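Side-chain contact in methyl-coenzyme M reductase subunit beta (Methanosarcina barkeri, PDB 1E6Y), which forms part of the nickel enzyme that releases methane from methyl-coenzyme M, using coenzyme B as reductant, in the last step of methanogenesis: residues E[238-243]-E[383-388]. Residues are numbered along the deposited sequence; the frame is centred on the assembly and turned at random.
Sequences AYQGLN and RGFAIP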
# COMPACT_ATOMS: atom_id res chain seq x y z
N ALA E 238 22.52 -7.61 -27.70
CA ALA E 238 22.94 -8.00 -29.04
C ALA E 238 22.93 -9.52 -29.23
O ALA E 238 22.33 -10.03 -30.17
CB ALA E 238 24.32 -7.44 -29.35
N TYR E 239 23.56 -10.23 -28.30
CA TYR E 239 23.75 -11.67 -28.43
C TYR E 239 22.52 -12.49 -28.04
O TYR E 239 22.05 -13.32 -28.82
CB TYR E 239 24.97 -12.11 -27.61
CG TYR E 239 26.28 -11.83 -28.30
CD1 TYR E 239 26.96 -10.64 -28.08
CD2 TYR E 239 26.81 -12.73 -29.23
CE1 TYR E 239 28.15 -10.34 -28.77
CE2 TYR E 239 27.98 -12.45 -29.92
CZ TYR E 239 28.65 -11.25 -29.69
OH TYR E 239 29.80 -10.97 -30.39
N GLN E 240 21.98 -12.25 -26.85
CA GLN E 240 20.79 -12.97 -26.41
C GLN E 240 19.53 -12.48 -27.12
O GLN E 240 18.72 -13.28 -27.58
CB GLN E 240 20.61 -12.87 -24.90
CG GLN E 240 19.51 -13.77 -24.36
CD GLN E 240 19.18 -13.50 -22.90
OE1 GLN E 240 18.86 -12.37 -22.53
NE2 GLN E 240 19.25 -14.53 -22.07
N GLY E 241 19.38 -11.16 -27.21
CA GLY E 241 18.15 -10.59 -27.72
C GLY E 241 18.03 -10.57 -29.23
O GLY E 241 16.96 -10.83 -29.78
N LEU E 242 19.13 -10.25 -29.91
CA LEU E 242 19.07 -9.94 -31.34
C LEU E 242 19.88 -10.90 -32.20
O LEU E 242 20.22 -10.59 -33.34
CB LEU E 242 19.54 -8.50 -31.57
CG LEU E 242 18.74 -7.42 -30.82
CD1 LEU E 242 19.31 -6.04 -31.11
CD2 LEU E 242 17.27 -7.48 -31.23
N ASN E 243 20.17 -12.09 -31.65
CA ASN E 243 20.79 -13.18 -32.39
C ASN E 243 22.08 -12.74 -33.09
O ASN E 243 22.31 -13.04 -34.26
CB ASN E 243 19.79 -13.76 -33.41
CG ASN E 243 20.29 -15.03 -34.08
OD1 ASN E 243 21.08 -15.78 -33.51
ND2 ASN E 243 19.81 -15.28 -35.29
N ARG E 383 19.26 -8.86 -14.61
CA ARG E 383 19.24 -7.63 -15.41
C ARG E 383 18.81 -7.84 -16.84
O ARG E 383 19.54 -7.53 -17.81
CB ARG E 383 20.61 -6.97 -15.27
CG ARG E 383 20.93 -6.52 -13.85
CD ARG E 383 22.31 -5.90 -13.77
NE ARG E 383 23.32 -7.00 -13.85
CZ ARG E 383 24.60 -6.70 -13.75
NH1 ARG E 383 25.43 -7.76 -13.82
NH2 ARG E 383 25.10 -5.49 -13.61
N GLY E 384 17.60 -8.37 -16.99
CA GLY E 384 16.98 -8.49 -18.30
C GLY E 384 17.27 -9.78 -19.03
O GLY E 384 16.79 -9.97 -20.14
N PHE E 385 18.02 -10.69 -18.41
CA PHE E 385 18.49 -11.89 -19.11
C PHE E 385 17.61 -13.12 -18.90
O PHE E 385 17.83 -14.16 -19.51
CB PHE E 385 19.93 -12.22 -18.69
CG PHE E 385 20.90 -11.09 -18.92
CD1 PHE E 385 21.67 -10.58 -17.87
CD2 PHE E 385 21.03 -10.51 -20.18
CE1 PHE E 385 22.53 -9.51 -18.07
CE2 PHE E 385 21.89 -9.43 -20.39
CZ PHE E 385 22.65 -8.93 -19.33
N ALA E 386 16.57 -12.98 -18.07
CA ALA E 386 15.71 -14.11 -17.73
C ALA E 386 14.37 -14.07 -18.45
O ALA E 386 13.96 -15.05 -19.07
CB ALA E 386 15.50 -14.16 -16.21
N ILE E 387 13.69 -12.92 -18.39
CA ILE E 387 12.35 -12.78 -18.93
C ILE E 387 12.22 -13.02 -20.45
O ILE E 387 11.22 -13.59 -20.90
CB ILE E 387 11.75 -11.40 -18.54
CG1 ILE E 387 11.41 -11.40 -17.05
CG2 ILE E 387 10.50 -11.08 -19.37
CD1 ILE E 387 10.36 -12.43 -16.66
N PRO E 388 13.24 -12.65 -21.24
CA PRO E 388 13.19 -13.00 -22.67
C PRO E 388 13.05 -14.50 -22.94
O PRO E 388 12.31 -14.90 -23.84
CB PRO E 388 14.50 -12.44 -23.22
CG PRO E 388 14.76 -11.26 -22.35
CD PRO E 388 14.34 -11.71 -20.97
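The Phe385 ring meets Gln240 at its edge: OE1 of Gln240 lies near the ring plane, 3.7 Å from CD2 of Phe385, while one face carries the backbone O of Arg383, 3.5 Å above the plane and over its centre. A flat aromatic ring suits both contacts. The amide group of Gln240 faces the loop backbone as well, and its NE2 donates to O of Phe385 at 3.0 Å. The hydrogen bond is fairly straight (N-H...O angle 156°), though the carbonyl oxygen sits 16° out of the amide plane. Glutamine suits this place because its chain, with CG anti to the backbone N (chi1 -171°) and extended beyond, reaches from helix to loop. NE2 also donates to O of Ala304 on helix 296-318, so one buried amide serves two backbone carbonyls. Cutting this side chain back to alanine is likely to leave both carbonyls without their shared donor and a gap beside the ring edge. Gly384 has backbone angles at which a CB would jam against O of Arg383. Away from the coenzyme sites, Gln240 bridges the C-terminal end of helix 228-241 to the loop leading into helix 387-395, within the largely helical C-terminal domain.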